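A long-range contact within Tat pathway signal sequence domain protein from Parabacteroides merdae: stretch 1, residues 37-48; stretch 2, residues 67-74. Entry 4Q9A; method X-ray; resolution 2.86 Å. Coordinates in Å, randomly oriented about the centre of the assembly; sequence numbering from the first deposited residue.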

# COMPACT_ATOMS: atom_id res chain seq x y z
N ASN A 37 -12.05 -6.83 15.65
CA ASN A 37 -12.72 -5.94 16.60
C ASN A 37 -12.78 -4.47 16.10
O ASN A 37 -13.29 -3.63 16.84
N SER A 38 -12.32 -4.17 14.85
CA SER A 38 -12.38 -2.81 14.29
C SER A 38 -13.80 -2.47 13.93
O SER A 38 -14.45 -3.25 13.24
N ASN A 39 -14.30 -1.34 14.45
CA ASN A 39 -15.65 -0.83 14.19
C ASN A 39 -15.62 0.38 13.23
O ASN A 39 -16.65 0.82 12.72
N ARG A 40 -14.41 0.91 13.00
CA ARG A 40 -14.10 2.07 12.17
C ARG A 40 -13.61 1.66 10.81
O ARG A 40 -12.79 0.74 10.71
N CYS A 41 -14.02 2.40 9.78
CA CYS A 41 -13.54 2.20 8.42
C CYS A 41 -12.20 2.89 8.26
O CYS A 41 -11.76 3.63 9.15
N ASN A 42 -11.57 2.66 7.11
CA ASN A 42 -10.37 3.30 6.59
C ASN A 42 -9.18 3.36 7.56
O ASN A 42 -8.42 4.33 7.50
N THR A 43 -8.96 2.29 8.36
CA THR A 43 -7.79 2.20 9.25
C THR A 43 -6.95 0.96 8.93
O THR A 43 -7.45 0.03 8.30
N MSE A 44 -5.70 0.93 9.43
CA MSE A 44 -4.80 -0.22 9.30
C MSE A 44 -5.43 -1.46 9.96
O MSE A 44 -5.42 -2.54 9.39
N GLU A 45 -6.01 -1.25 11.16
CA GLU A 45 -6.72 -2.24 11.97
C GLU A 45 -7.90 -2.82 11.19
O GLU A 45 -8.17 -4.02 11.31
N GLN A 46 -8.61 -1.98 10.39
CA GLN A 46 -9.77 -2.41 9.63
C GLN A 46 -9.35 -3.30 8.46
O GLN A 46 -9.92 -4.38 8.28
N PHE A 47 -8.33 -2.86 7.71
CA PHE A 47 -7.84 -3.48 6.48
C PHE A 47 -6.91 -4.68 6.66
O PHE A 47 -6.99 -5.64 5.87
N GLY A 48 -6.00 -4.59 7.61
CA GLY A 48 -4.98 -5.61 7.77
C GLY A 48 -3.82 -5.33 6.84
O GLY A 48 -3.60 -4.17 6.46
N GLN A 67 -14.96 10.52 -0.62
CA GLN A 67 -14.73 10.09 0.76
C GLN A 67 -15.37 8.70 1.03
O GLN A 67 -16.36 8.60 1.75
N PRO A 68 -14.85 7.63 0.37
CA PRO A 68 -15.46 6.31 0.55
C PRO A 68 -15.17 5.70 1.92
O PRO A 68 -14.14 5.99 2.55
N LYS A 69 -16.12 4.88 2.40
CA LYS A 69 -15.98 4.17 3.68
C LYS A 69 -15.70 2.72 3.32
O LYS A 69 -16.58 2.04 2.78
N ILE A 70 -14.44 2.28 3.53
CA ILE A 70 -13.97 0.95 3.14
C ILE A 70 -13.83 0.02 4.37
O ILE A 70 -13.25 0.40 5.39
N TYR A 71 -14.38 -1.19 4.23
CA TYR A 71 -14.42 -2.23 5.27
C TYR A 71 -13.89 -3.56 4.75
O TYR A 71 -13.97 -3.82 3.54
N ASN A 72 -13.37 -4.40 5.66
CA ASN A 72 -12.86 -5.75 5.38
C ASN A 72 -13.53 -6.73 6.35
O ASN A 72 -13.49 -6.51 7.56
N ARG A 73 -14.17 -7.79 5.81
CA ARG A 73 -14.80 -8.78 6.69
C ARG A 73 -14.29 -10.23 6.42
O ARG A 73 -14.83 -11.18 7.00
N GLY A 74 -13.23 -10.35 5.62
CA GLY A 74 -12.62 -11.64 5.30
C GLY A 74 -12.17 -12.39 6.54
O GLY A 74 -11.75 -11.78 7.53

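The contact between the loop and short helix of stretch 1 and the strand of stretch 2 is chiefly polar, with amide side chains pairing to backbone groups and two small, separate apolar contacts. Asn42 anchors one end. Its CA-to-CB bond runs sideways, but with chi1 m (-51°) and chi2 at -20° the amide reaches the strand and meets it like a piece of backbone: Asn42 OD1 accepts from Ile70 N at 2.8 Å, while Asn42 ND2 donates to Pro68 O at 2.9 Å. The main chain of the same residue adds a nearly straight bond, Asn42 N to Ile70 O at 3.3 Å, so both backbone polar groups of Ile70 are paired with Asn42.

Cys41, its CA-to-CB bond directed toward the strand and chi1 p, lies next to this site. Its CB sits over one face of the Tyr71 ring, 3.7 Å from the ring centroid, in a CH-pi contact whose closest atoms are Cys41 CB and Tyr71 CZ at 3.3 Å. The sulfur stands more obliquely to the ring and approaches Lys69, with Cys41 SG 3.8 Å from Lys69 CB; the rest of the lysine side chain, extended through t rotamers beyond chi1, leads away. Tyr71 itself starts out sideways, and its m rotamer brings the ring nearer the loop.

Gln46 is the second anchor. Its chi1 t, chi2 p conformation carries the amide from the helix across to stretch 2, where Gln46 OE1 accepts from both Asn72 N at 3.0 Å and Arg73 NH2 at 3.1 Å. The other end of the amide is held within stretch 1, Gln46 NE2 donating to Arg40 O at 2.7 Å, and the helix is capped as Gln46 N donates to Thr43 OG1 at 3.0 Å. Arg73 points away at CB, yet its m, m start turns the guanidinium back, and Arg73 NH2 also donates to Ser38 O at 3.0 Å. Donating to both, this one nitrogen links the loop to the helix; both acceptors lie at the guanidinium edge, near its plane.

Farther along, Asn72 points toward stretch 1 with chi1 t. Asn72 ND2 donates to Phe47 O at 2.8 Å, and Asn72 OD1 accepts from Gly74 N at 3.0 Å within its own stretch. Phe47 has a CB directed away, but chi1 m swings the buried ring toward Ile70, placing Phe47 CE1 3.7 Å from Ile70 CG2 and 3.4 Å from Ile70 O. Thr43, Met44 and Glu45 make no contact with the strand.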

# COMPACT_ATOMS: atom_id res chain seq x y z
CB ASN A 37 -12.05 -6.04 17.97
CG ASN A 37 -12.01 -7.44 18.52
OD1 ASN A 37 -13.04 -8.08 18.79
ND2 ASN A 37 -10.80 -7.97 18.68
CB SER A 38 -11.49 -2.66 13.07
OG SER A 38 -11.32 -1.29 12.73
CB ASN A 39 -16.35 -0.45 15.50
CG ASN A 39 -16.68 -1.59 16.43
OD1 ASN A 39 -16.49 -2.79 16.11
ND2 ASN A 39 -17.21 -1.23 17.61
CB ARG A 40 -13.00 2.93 12.83
CG ARG A 40 -13.31 3.50 14.21
CD ARG A 40 -12.56 4.79 14.42
NE ARG A 40 -11.12 4.56 14.54
CZ ARG A 40 -10.20 5.49 14.35
NH1 ARG A 40 -10.55 6.73 14.03
NH2 ARG A 40 -8.91 5.20 14.48
CB CYS A 41 -14.55 2.74 7.42
SG CYS A 41 -14.89 4.52 7.58
CB ASN A 42 -10.73 4.70 6.06
CG ASN A 42 -11.89 4.69 5.09
OD1 ASN A 42 -12.24 3.66 4.50
ND2 ASN A 42 -12.52 5.84 4.91
CB THR A 43 -8.17 2.20 10.77
OG1 THR A 43 -8.70 0.93 11.18
CG2 THR A 43 -9.05 3.39 11.21
CB MSE A 44 -3.46 0.11 9.97
CG MSE A 44 -2.50 0.84 9.05
SE MSE A 44 -1.82 -0.34 7.65
CE MSE A 44 -0.64 -1.50 8.79
CB GLU A 45 -7.25 -1.60 13.27
CG GLU A 45 -6.20 -1.05 14.23
CD GLU A 45 -5.53 0.26 13.87
OE1 GLU A 45 -6.16 1.10 13.19
OE2 GLU A 45 -4.36 0.45 14.28
CB GLN A 46 -10.58 -1.18 9.15
CG GLN A 46 -11.83 -1.49 8.32
CD GLN A 46 -12.92 -2.30 9.00
OE1 GLN A 46 -13.41 -3.30 8.46
NE2 GLN A 46 -13.39 -1.86 10.16
CB PHE A 47 -7.08 -2.42 5.65
CG PHE A 47 -7.89 -1.22 5.24
CD1 PHE A 47 -9.23 -1.34 4.90
CD2 PHE A 47 -7.29 0.03 5.11
CE1 PHE A 47 -9.98 -0.23 4.51
CE2 PHE A 47 -8.02 1.15 4.70
CZ PHE A 47 -9.36 1.01 4.40
CB GLN A 67 -15.20 11.15 1.75
CG GLN A 67 -14.19 12.28 1.87
CD GLN A 67 -14.23 12.87 3.24
OE1 GLN A 67 -14.00 12.19 4.24
NE2 GLN A 67 -14.52 14.17 3.33
CB PRO A 68 -14.82 5.48 -0.57
CG PRO A 68 -13.56 6.13 -0.88
CD PRO A 68 -13.70 7.58 -0.56
CB LYS A 69 -17.24 4.33 4.57
CG LYS A 69 -17.90 5.73 4.58
CD LYS A 69 -18.72 5.95 5.85
CE LYS A 69 -19.88 6.87 5.64
NZ LYS A 69 -20.71 7.02 6.86
CB ILE A 70 -12.66 1.03 2.30
CG1 ILE A 70 -12.80 2.09 1.17
CG2 ILE A 70 -12.32 -0.34 1.70
CD1 ILE A 70 -11.56 2.48 0.46
CB TYR A 71 -15.87 -2.41 5.78
CG TYR A 71 -16.39 -1.22 6.54
CD1 TYR A 71 -16.11 -1.06 7.90
CD2 TYR A 71 -17.15 -0.24 5.91
CE1 TYR A 71 -16.58 0.05 8.60
CE2 TYR A 71 -17.62 0.87 6.61
CZ TYR A 71 -17.34 1.00 7.96
OH TYR A 71 -17.77 2.09 8.67
CB ASN A 72 -11.32 -5.80 5.51
CG ASN A 72 -10.64 -7.12 5.17
OD1 ASN A 72 -11.25 -8.18 4.96
ND2 ASN A 72 -9.31 -7.10 5.18
CB ARG A 73 -16.33 -8.70 6.63
CG ARG A 73 -16.90 -7.54 7.45
CD ARG A 73 -16.51 -7.54 8.93
NE ARG A 73 -15.83 -6.30 9.33
CZ ARG A 73 -15.32 -6.08 10.54
NH1 ARG A 73 -15.38 -7.01 11.48
NH2 ARG A 73 -14.71 -4.93 10.80